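Local structure of annexin B22 (Schistosoma mansoni, 4MDU) at residues Arg13-Ile16 and His17-Pro21; Thr67-Glu70 and Arg71-Cys75; Ser253-Tyr256 and Phe257-Gly261. The protein binds acidic phospholipid membranes in a calcium-dependent manner, aggregates liposomes when calcium is present, and takes part in worm reproduction and host-parasite interaction. All coordinates share one frame; numbering follows the deposited sequence.

Interaction 1 of 3, residues Arg13-Ile16 and His17-Pro21; sequences RSLI and HSFDP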
ATOM      1  N   ARG B  13       7.497 -24.148  15.369  1.00 42.48           N
ATOM      2  CA  ARG B  13       8.028 -23.174  14.435  1.00 40.22           C
ATOM      3  C   ARG B  13       9.517 -23.138  14.717  1.00 33.45           C
ATOM      4  O   ARG B  13       9.961 -23.527  15.796  1.00 34.63           O
ATOM      5  CB  ARG B  13       7.419 -21.799  14.697  1.00 33.89           C
ATOM      6  CG  ARG B  13       5.918 -21.707  14.414  1.00 36.07           C
ATOM      7  CD  ARG B  13       5.643 -21.829  12.932  1.00 26.71           C
ATOM      8  NE  ARG B  13       6.486 -20.916  12.155  1.00 25.36           N
ATOM      9  CZ  ARG B  13       6.049 -19.807  11.560  1.00 27.15           C
ATOM     10  NH1 ARG B  13       4.764 -19.449  11.660  1.00 23.18           N
ATOM     11  NH2 ARG B  13       6.894 -19.048  10.869  1.00 24.73           N
ATOM     12  N   SER B  14      10.294 -22.659  13.763  1.00 36.12           N
ATOM     13  CA  SER B  14      11.739 -22.710  13.907  1.00 39.91           C
ATOM     14  C   SER B  14      12.201 -21.855  15.089  1.00 34.73           C
ATOM     15  O   SER B  14      11.689 -20.754  15.286  1.00 26.96           O
ATOM     16  CB  SER B  14      12.408 -22.239  12.620  1.00 34.28           C
ATOM     17  OG  SER B  14      13.560 -21.478  12.942  1.00 48.05           O
ATOM     18  N   LEU B  15      13.184 -22.343  15.851  1.00 34.12           N
ATOM     19  CA  LEU B  15      13.681 -21.625  17.033  1.00 32.42           C
ATOM     20  C   LEU B  15      14.287 -20.268  16.704  1.00 35.21           C
ATOM     21  O   LEU B  15      14.472 -19.420  17.584  1.00 36.06           O
ATOM     22  CB  LEU B  15      14.706 -22.456  17.801  1.00 39.16           C
ATOM     23  CG  LEU B  15      14.292 -22.798  19.227  1.00 42.68           C
ATOM     24  CD1 LEU B  15      13.125 -23.778  19.175  1.00 40.21           C
ATOM     25  CD2 LEU B  15      15.468 -23.393  19.987  1.00 51.13           C
ATOM     26  N   ILE B  16      14.601 -20.058  15.435  1.00 29.87           N
ATOM     27  CA  ILE B  16      15.156 -18.783  15.035  1.00 28.31           C
ATOM     28  C   ILE B  16      14.206 -17.605  15.350  1.00 30.16           C
ATOM     29  O   ILE B  16      14.661 -16.469  15.511  1.00 30.64           O
ATOM     30  CB  ILE B  16      15.525 -18.801  13.554  1.00 29.00           C
ATOM     31  CG1 ILE B  16      16.571 -17.729  13.266  1.00 29.46           C
ATOM     32  CG2 ILE B  16      14.278 -18.623  12.701  1.00 31.83           C
ATOM     33  CD1 ILE B  16      17.508 -18.101  12.146  1.00 33.60           C
ATOM     34  N   HIS B  17      12.906 -17.880  15.459  1.00 32.52           N
ATOM     35  CA  HIS B  17      11.914 -16.844  15.836  1.00 33.92           C
ATOM     36  C   HIS B  17      11.749 -16.668  17.347  1.00 32.55           C
ATOM     37  O   HIS B  17      11.013 -15.790  17.797  1.00 37.05           O
ATOM     38  CB  HIS B  17      10.519 -17.162  15.275  1.00 25.97           C
ATOM     39  CG  HIS B  17      10.497 -17.433  13.803  1.00 29.49           C
ATOM     40  ND1 HIS B  17      10.619 -16.436  12.860  1.00 26.29           N
ATOM     41  CD2 HIS B  17      10.343 -18.589  13.113  1.00 23.55           C
ATOM     42  CE1 HIS B  17      10.545 -16.966  11.652  1.00 27.07           C
ATOM     43  NE2 HIS B  17      10.385 -18.274  11.778  1.00 20.53           N
ATOM     44  N   SER B  18      12.432 -17.502  18.121  1.00 29.78           N
ATOM     45  CA  SER B  18      12.063 -17.728  19.507  1.00 34.22           C
ATOM     46  C   SER B  18      12.637 -16.747  20.509  1.00 28.62           C
ATOM     47  O   SER B  18      12.137 -16.648  21.624  1.00 30.20           O
ATOM     48  CB  SER B  18      12.461 -19.142  19.917  1.00 42.92           C
ATOM     49  OG  SER B  18      11.439 -20.061  19.603  1.00 41.73           O
ATOM     50  N   PHE B  19      13.680 -16.027  20.127  1.00 24.60           N
ATOM     51  CA  PHE B  19      14.324 -15.118  21.069  1.00 25.77           C
ATOM     52  C   PHE B  19      14.309 -13.686  20.560  1.00 29.46           C
ATOM     53  O   PHE B  19      14.466 -13.443  19.359  1.00 28.96           O
ATOM     54  CB  PHE B  19      15.762 -15.566  21.319  1.00 33.13           C
ATOM     55  CG  PHE B  19      15.874 -16.972  21.809  1.00 34.48           C
ATOM     56  CD1 PHE B  19      15.834 -17.251  23.166  1.00 42.02           C
ATOM     57  CD2 PHE B  19      16.019 -18.019  20.921  1.00 41.96           C
ATOM     58  CE1 PHE B  19      15.942 -18.554  23.628  1.00 44.66           C
ATOM     59  CE2 PHE B  19      16.128 -19.329  21.377  1.00 43.19           C
ATOM     60  CZ  PHE B  19      16.089 -19.592  22.733  1.00 40.88           C
ATOM     61  N   ASP B  20      14.106 -12.737  21.471  1.00 31.66           N
ATOM     62  CA  ASP B  20      14.152 -11.326  21.104  1.00 43.03           C
ATOM     63  C   ASP B  20      15.589 -10.905  20.792  1.00 40.75           C
ATOM     64  O   ASP B  20      16.513 -11.709  20.919  1.00 31.83           O
ATOM     65  CB  ASP B  20      13.534 -10.453  22.204  1.00 47.94           C
ATOM     66  CG  ASP B  20      14.373 -10.402  23.470  1.00 46.23           C
ATOM     67  OD1 ASP B  20      13.809 -10.073  24.530  1.00 50.45           O
ATOM     68  OD2 ASP B  20      15.582 -10.684  23.422  1.00 41.48           O
ATOM     69  N   PRO B  21      15.783  -9.647  20.372  1.00 44.02           N
ATOM     70  CA  PRO B  21      17.124  -9.192  19.976  1.00 51.99           C
ATOM     71  C   PRO B  21      18.170  -9.378  21.079  1.00 61.10           C
ATOM     72  O   PRO B  21      19.353  -9.582  20.785  1.00 66.13           O
ATOM     73  CB  PRO B  21      16.910  -7.702  19.698  1.00 51.62           C
ATOM     74  CG  PRO B  21      15.478  -7.625  19.251  1.00 41.35           C
ATOM     75  CD  PRO B  21      14.758  -8.615  20.134  1.00 35.86           C
TER
HETATM   76  O   HOH W   1      13.643 -14.286  16.895  1.00 29.26           O
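His17 N reaches back to Ser14 O over 3.1 Å in a nearly straight bond (168° at the hydrogen), and Ser18 N bonds Leu15 O at 2.9 Å, less straight. Both are i to i+3 bonds, as in a 3-10 turn. Inside this turn Ser14 OG accepts from Ile16 N at 3.1 Å, so three successive amides, those of residues 16 to 18, are all satisfied locally. The carbonyls that follow turn to water and to the surrounding chain: one water donates to Ile16 O (2.8 Å) and to Phe19 O (2.7 Å), bridging the end of the turn, while His17 O accepts from Arg290 NH1. The imidazole is held on two counts. Ile16 CG2 sits over the centre of one face of the His17 ring, 4.0 Å from its centroid, in a CH-pi contact, and His17 NE2 is hydrogen-bonded to Glu142 OE1. Arg13 NH2 comes within 3.7 Å of His17 NE2 with the guanidinium almost perpendicular to the ring (82°); its bent chain leaves NE in a salt bridge with Glu142 OE2, which also accepts from Ser14 N. One carboxylate of helix 140-156 thus collects three donors from the N-terminal segment. The whole is an ST turn leading into a single 3-10 turn, fastening the N-terminal arm to the helical body of the annexin.

Interaction 2 of 3, residues Thr67-Glu70 and Arg71-Cys75; sequences TNYE and RQEIC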
ATOM      1  N   THR B  67      -1.011 -26.327  19.972  1.00 32.15           N
ATOM      2  CA  THR B  67      -0.145 -25.857  18.904  1.00 28.72           C
ATOM      3  C   THR B  67      -0.535 -26.578  17.625  1.00 31.14           C
ATOM      4  O   THR B  67      -1.271 -27.576  17.656  1.00 21.70           O
ATOM      5  CB  THR B  67       1.308 -26.209  19.171  1.00 34.11           C
ATOM      6  OG1 THR B  67       1.458 -27.627  19.061  1.00 34.89           O
ATOM      7  CG2 THR B  67       1.729 -25.769  20.557  1.00 26.29           C
ATOM      8  N   ASN B  68      -0.044 -26.066  16.504  1.00 26.33           N
ATOM      9  CA  ASN B  68      -0.243 -26.708  15.211  1.00 32.18           C
ATOM     10  C   ASN B  68       0.164 -28.194  15.227  1.00 34.37           C
ATOM     11  O   ASN B  68      -0.588 -29.057  14.788  1.00 33.68           O
ATOM     12  CB  ASN B  68       0.525 -25.958  14.123  1.00 28.12           C
ATOM     13  CG  ASN B  68       0.455 -26.658  12.777  1.00 35.90           C
ATOM     14  OD1 ASN B  68      -0.568 -26.611  12.101  1.00 34.99           O
ATOM     15  ND2 ASN B  68       1.554 -27.295  12.374  1.00 26.93           N
ATOM     16  N   TYR B  69       1.349 -28.488  15.751  1.00 34.40           N
ATOM     17  CA  TYR B  69       1.769 -29.873  15.895  1.00 29.19           C
ATOM     18  C   TYR B  69       0.736 -30.733  16.647  1.00 35.37           C
ATOM     19  O   TYR B  69       0.341 -31.808  16.183  1.00 32.18           O
ATOM     20  CB  TYR B  69       3.153 -29.989  16.543  1.00 35.70           C
ATOM     21  CG  TYR B  69       3.621 -31.432  16.594  1.00 40.41           C
ATOM     22  CD1 TYR B  69       4.299 -32.005  15.521  1.00 48.84           C
ATOM     23  CD2 TYR B  69       3.343 -32.229  17.693  1.00 44.31           C
ATOM     24  CE1 TYR B  69       4.704 -33.322  15.555  1.00 54.20           C
ATOM     25  CE2 TYR B  69       3.737 -33.552  17.734  1.00 51.49           C
ATOM     26  CZ  TYR B  69       4.419 -34.091  16.668  1.00 62.85           C
ATOM     27  OH  TYR B  69       4.817 -35.407  16.722  1.00 77.80           O
ATOM     28  N   GLU B  70       0.279 -30.263  17.801  1.00 31.78           N
ATOM     29  CA  GLU B  70      -0.735 -31.021  18.522  1.00 35.60           C
ATOM     30  C   GLU B  70      -2.044 -31.163  17.727  1.00 35.64           C
ATOM     31  O   GLU B  70      -2.656 -32.235  17.710  1.00 32.84           O
ATOM     32  CB  GLU B  70      -0.979 -30.415  19.896  1.00 33.81           C
ATOM     33  CG  GLU B  70       0.252 -30.461  20.785  1.00 36.53           C
ATOM     34  CD  GLU B  70       0.150 -29.534  21.987  1.00 41.97           C
ATOM     35  OE1 GLU B  70      -0.645 -28.571  21.950  1.00 42.50           O
ATOM     36  OE2 GLU B  70       0.874 -29.771  22.970  1.00 41.23           O
ATOM     37  N   ARG B  71      -2.467 -30.095  17.057  1.00 27.40           N
ATOM     38  CA  ARG B  71      -3.726 -30.153  16.320  1.00 32.96           C
ATOM     39  C   ARG B  71      -3.626 -31.257  15.266  1.00 38.45           C
ATOM     40  O   ARG B  71      -4.495 -32.119  15.167  1.00 37.35           O
ATOM     41  CB  ARG B  71      -4.089 -28.793  15.697  1.00 31.08           C
ATOM     42  CG  ARG B  71      -4.354 -27.685  16.744  1.00 34.39           C
ATOM     43  CD  ARG B  71      -5.030 -26.448  16.160  1.00 23.30           C
ATOM     44  NE  ARG B  71      -4.183 -25.752  15.187  1.00 26.56           N
ATOM     45  CZ  ARG B  71      -3.323 -24.785  15.494  1.00 30.47           C
ATOM     46  NH1 ARG B  71      -3.177 -24.392  16.751  1.00 31.15           N
ATOM     47  NH2 ARG B  71      -2.603 -24.209  14.544  1.00 34.35           N
ATOM     48  N   GLN B  72      -2.543 -31.233  14.504  1.00 34.92           N
ATOM     49  CA  GLN B  72      -2.285 -32.265  13.509  1.00 38.80           C
ATOM     50  C   GLN B  72      -2.181 -33.643  14.153  1.00 39.63           C
ATOM     51  O   GLN B  72      -2.714 -34.623  13.623  1.00 35.09           O
ATOM     52  CB  GLN B  72      -1.029 -31.921  12.713  1.00 33.05           C
ATOM     53  CG  GLN B  72      -1.190 -30.615  11.942  1.00 34.47           C
ATOM     54  CD  GLN B  72      -2.397 -30.646  11.021  1.00 40.49           C
ATOM     55  OE1 GLN B  72      -2.434 -31.416  10.073  1.00 43.87           O
ATOM     56  NE2 GLN B  72      -3.393 -29.820  11.310  1.00 35.66           N
ATOM     57  N   GLU B  73      -1.524 -33.722  15.309  1.00 31.97           N
ATOM     58  CA  GLU B  73      -1.531 -34.971  16.061  1.00 31.42           C
ATOM     59  C   GLU B  73      -2.957 -35.393  16.332  1.00 35.76           C
ATOM     60  O   GLU B  73      -3.273 -36.581  16.321  1.00 39.91           O
ATOM     61  CB  GLU B  73      -0.795 -34.819  17.379  1.00 41.48           C
ATOM     62  CG  GLU B  73       0.697 -34.822  17.252  1.00 48.40           C
ATOM     63  CD  GLU B  73       1.295 -36.078  17.828  1.00 70.02           C
ATOM     64  OE1 GLU B  73       1.670 -36.063  19.023  1.00 76.04           O
ATOM     65  OE2 GLU B  73       1.374 -37.087  17.093  1.00 74.74           O
ATOM     66  N   ILE B  74      -3.831 -34.420  16.578  1.00 36.33           N
ATOM     67  CA  ILE B  74      -5.217 -34.746  16.894  1.00 37.76           C
ATOM     68  C   ILE B  74      -5.955 -35.245  15.653  1.00 41.01           C
ATOM     69  O   ILE B  74      -6.675 -36.239  15.716  1.00 39.93           O
ATOM     70  CB  ILE B  74      -5.973 -33.567  17.531  1.00 41.09           C
ATOM     71  CG1 ILE B  74      -5.339 -33.206  18.875  1.00 41.64           C
ATOM     72  CG2 ILE B  74      -7.452 -33.921  17.717  1.00 30.55           C
ATOM     73  CD1 ILE B  74      -5.962 -31.997  19.530  1.00 36.55           C
ATOM     74  N   CYS B  75      -5.763 -34.555  14.531  1.00 37.13           N
ATOM     75  CA  CYS B  75      -6.303 -35.001  13.248  1.00 42.77           C
ATOM     76  C   CYS B  75      -5.985 -36.478  13.005  1.00 42.79           C
ATOM     77  O   CYS B  75      -6.876 -37.276  12.708  1.00 39.71           O
ATOM     78  CB  CYS B  75      -5.728 -34.169  12.098  1.00 40.98           C
ATOM     79  SG  CYS B  75      -6.357 -32.490  12.001  1.00 42.98           S
TER
HETATM   80  O   HOH W   2      -3.182 -27.325  12.759  1.00 30.28           O
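A capping box opens helix 68-82 in the first annexin repeat: Thr67, at the N-cap, accepts from Glu70 N through OG1 (3.2 Å, 176° at the hydrogen), and Glu70 OE1 returns the bond by accepting from Thr67 N at 3.0 Å. The glutamate can bridge back because its chain runs extended beyond CG, and its other oxygen, OE2, accepts from Thr33 N. From the cap onward the backbone pairs i to i+4, beginning with Arg71 N to Thr67 O at 2.9 Å. On one flank Arg71 folds back at chi3 (-65°), laying one face of its guanidinium over the first backbone turn, with Asn68 CA 3.5 Å from Arg71 NH2. A water lies among Asn68 OD1, Arg71 NE and Gln72 NE2, accepting from the two nitrogens, from Gln72 NE2 at 2.9 Å. The same groups also tie the helix to the chain around residues 105 to 109, Arg71 NE to Leu105 O, Gln72 NE2 to Ile106 O, and Asn68 OD1 to Thr109 N. On another flank Tyr69 and Glu73 meet by carbon: Glu73 CG lies 3.3 Å from Tyr69 CE2, with ring and carboxylate planes 42° apart. Ile74, beyond them, packs on Asp41 and Leu45 of helix 38-48. The polar heads of Asn68, Glu70, Arg71 and Gln72 are therefore spent largely on main-chain groups, and the Glu70 carboxylate, held at the N-terminus of the helix, would probably be stabilised by the positive end of the helix dipole.

Interaction 3 of 3, residues Ser253-Tyr256 and Phe257-Gly261; sequences SEIY and FKMYG
Tyr256 and Tyr260, one helical turn apart, make the close part of this contact near the C-terminal end of helix 246-260. Tyr260 CD2 comes over one face of the Tyr256 ring, displaced toward its rim and 3.5 Å from Tyr256 CE1; the planes stand 51° apart, an oblique pairing. The two side chains leave the backbone differently, CG of Tyr256 anti to its own N (chi1 -174°) and CG of Tyr260 anti to the carbonyl carbon (chi1 -52°), which brings the rings together across the turn. Tyr260 further stacks on Tyr223 of helix 212-224, and Tyr256 meets the ring of His267. Beside them Ile255 CG2 touches Met259 SD at 3.6 Å, the two chains running alongside each other. The opposite character appears at Phe257 and Lys258, both exposed. Lys258 extends straight away from the turn, touching it mainly where Lys258 CG passes 3.4 Å from Glu254 O, and its NZ stays 6.0 Å from Glu254 OE1, too far for a salt bridge. Gly261, with positive phi, ends the helix as its N bonds to Phe257 O. Side-chain cohesion here rests on aromatic and apolar packing, with one methionine sulfur, rather than on ions, and any Glu254-Lys258 attraction is probably weak and solvent-screened.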
ATOM      1  N   SER B 253      21.842  -3.036  13.035  1.00 36.64           N
ATOM      2  CA  SER B 253      21.131  -1.807  13.278  1.00 37.44           C
ATOM      3  C   SER B 253      21.896  -0.948  14.291  1.00 27.89           C
ATOM      4  O   SER B 253      22.098   0.238  14.059  1.00 34.25           O
ATOM      5  CB  SER B 253      19.704  -2.091  13.749  1.00 31.78           C
ATOM      6  OG  SER B 253      19.027  -0.881  13.995  1.00 41.82           O
ATOM      7  N   GLU B 254      22.328  -1.544  15.399  1.00 26.84           N
ATOM      8  CA  GLU B 254      23.057  -0.789  16.428  1.00 36.52           C
ATOM      9  C   GLU B 254      24.327  -0.169  15.864  1.00 43.00           C
ATOM     10  O   GLU B 254      24.587   1.032  16.033  1.00 45.49           O
ATOM     11  CB  GLU B 254      23.419  -1.672  17.622  1.00 35.61           C
ATOM     12  CG  GLU B 254      22.225  -2.299  18.338  1.00 45.64           C
ATOM     13  CD  GLU B 254      21.455  -1.305  19.192  1.00 65.34           C
ATOM     14  OE1 GLU B 254      21.810  -1.131  20.381  1.00 70.65           O
ATOM     15  OE2 GLU B 254      20.489  -0.702  18.676  1.00 72.11           O
ATOM     16  N   ILE B 255      25.116  -0.996  15.188  1.00 40.68           N
ATOM     17  CA  ILE B 255      26.399  -0.564  14.652  1.00 41.14           C
ATOM     18  C   ILE B 255      26.203   0.515  13.603  1.00 41.63           C
ATOM     19  O   ILE B 255      26.975   1.481  13.518  1.00 43.77           O
ATOM     20  CB  ILE B 255      27.173  -1.756  14.062  1.00 42.51           C
ATOM     21  CG1 ILE B 255      27.786  -2.563  15.198  1.00 40.48           C
ATOM     22  CG2 ILE B 255      28.265  -1.292  13.122  1.00 41.12           C
ATOM     23  CD1 ILE B 255      28.392  -3.870  14.755  1.00 45.15           C
ATOM     24  N   TYR B 256      25.155   0.364  12.808  1.00 39.34           N
ATOM     25  CA  TYR B 256      24.877   1.356  11.789  1.00 41.98           C
ATOM     26  C   TYR B 256      24.663   2.726  12.436  1.00 45.39           C
ATOM     27  O   TYR B 256      25.155   3.737  11.943  1.00 47.17           O
ATOM     28  CB  TYR B 256      23.677   0.958  10.927  1.00 32.82           C
ATOM     29  CG  TYR B 256      23.456   1.909   9.779  1.00 33.04           C
ATOM     30  CD1 TYR B 256      24.083   1.711   8.556  1.00 32.43           C
ATOM     31  CD2 TYR B 256      22.635   3.024   9.924  1.00 34.59           C
ATOM     32  CE1 TYR B 256      23.882   2.592   7.496  1.00 39.85           C
ATOM     33  CE2 TYR B 256      22.427   3.908   8.874  1.00 37.71           C
ATOM     34  CZ  TYR B 256      23.051   3.691   7.666  1.00 41.95           C
ATOM     35  OH  TYR B 256      22.844   4.572   6.631  1.00 43.44           O
ATOM     36  N   PHE B 257      23.945   2.756  13.552  1.00 41.08           N
ATOM     37  CA  PHE B 257      23.636   4.032  14.180  1.00 39.71           C
ATOM     38  C   PHE B 257      24.846   4.681  14.845  1.00 47.08           C
ATOM     39  O   PHE B 257      25.026   5.897  14.760  1.00 44.32           O
ATOM     40  CB  PHE B 257      22.481   3.912  15.180  1.00 44.18           C
ATOM     41  CG  PHE B 257      22.208   5.189  15.929  1.00 49.85           C
ATOM     42  CD1 PHE B 257      21.534   6.233  15.318  1.00 47.88           C
ATOM     43  CD2 PHE B 257      22.662   5.356  17.230  1.00 56.67           C
ATOM     44  CE1 PHE B 257      21.299   7.416  15.995  1.00 56.03           C
ATOM     45  CE2 PHE B 257      22.432   6.532  17.912  1.00 63.59           C
ATOM     46  CZ  PHE B 257      21.745   7.566  17.294  1.00 62.60           C
ATOM     47  N   LYS B 258      25.679   3.884  15.508  1.00 49.09           N
ATOM     48  CA  LYS B 258      26.866   4.444  16.140  1.00 50.84           C
ATOM     49  C   LYS B 258      27.773   5.097  15.097  1.00 51.91           C
ATOM     50  O   LYS B 258      28.369   6.144  15.346  1.00 54.37           O
ATOM     51  CB  LYS B 258      27.615   3.375  16.932  1.00 53.04           C
ATOM     52  CG  LYS B 258      26.754   2.692  17.985  1.00 56.99           C
ATOM     53  CD  LYS B 258      27.598   1.833  18.919  1.00 67.89           C
ATOM     54  CE  LYS B 258      26.761   1.206  20.036  1.00 70.82           C
ATOM     55  NZ  LYS B 258      27.605   0.475  21.039  1.00 64.98           N
ATOM     56  N   MET B 259      27.850   4.488  13.919  1.00 52.15           N
ATOM     57  CA  MET B 259      28.699   4.997  12.843  1.00 55.27           C
ATOM     58  C   MET B 259      28.147   6.228  12.120  1.00 56.79           C
ATOM     59  O   MET B 259      28.891   7.155  11.811  1.00 66.06           O
ATOM     60  CB  MET B 259      28.984   3.894  11.818  1.00 57.08           C
ATOM     61  CG  MET B 259      29.842   2.756  12.348  1.00 58.35           C
ATOM     62  SD  MET B 259      29.848   1.326  11.248  1.00 74.07           S
ATOM     63  CE  MET B 259      30.472   2.047   9.738  1.00 52.71           C
ATOM     64  N   TYR B 260      26.853   6.250  11.835  1.00 44.66           N
ATOM     65  CA  TYR B 260      26.337   7.308  10.971  1.00 47.59           C
ATOM     66  C   TYR B 260      25.351   8.281  11.629  1.00 48.96           C
ATOM     67  O   TYR B 260      24.931   9.255  11.006  1.00 48.35           O
ATOM     68  CB  TYR B 260      25.748   6.701   9.694  1.00 48.91           C
ATOM     69  CG  TYR B 260      26.710   5.759   9.005  1.00 55.22           C
ATOM     70  CD1 TYR B 260      27.836   6.245   8.357  1.00 58.08           C
ATOM     71  CD2 TYR B 260      26.504   4.390   9.021  1.00 51.73           C
ATOM     72  CE1 TYR B 260      28.724   5.400   7.736  1.00 60.55           C
ATOM     73  CE2 TYR B 260      27.386   3.536   8.400  1.00 60.14           C
ATOM     74  CZ  TYR B 260      28.499   4.048   7.759  1.00 63.71           C
ATOM     75  OH  TYR B 260      29.386   3.203   7.136  1.00 63.73           O
ATOM     76  N   GLY B 261      24.989   8.016  12.879  1.00 51.56           N
ATOM     77  CA  GLY B 261      24.075   8.883  13.609  1.00 53.54           C
ATOM     78  C   GLY B 261      22.676   8.978  13.024  1.00 53.57           C
ATOM     79  O   GLY B 261      21.981   9.975  13.205  1.00 52.77           O
TER

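How the interactions relate
The three contacts follow one another along the chain without touching. Interaction 1 lies nearest the middle of the molecule, its centre about 12 Å from the centre of the chain, in the arm preceding the repeats; interaction 2 is mostly buried at a helix start in the first repeat; interaction 3, with its centre about 29 Å from the centre of the chain, lies near a helix end in the third, on the far side from interaction 2. Helix 246-260 relates two of them: its early residues Pro246 and Tyr250 touch the arm, while its last turns form interaction 3. The chemistry shifts accordingly, from a shared carboxylate and a bridging water, through a capping box with main-chain-bound side chains, to ring and sulfur packing beside solvent.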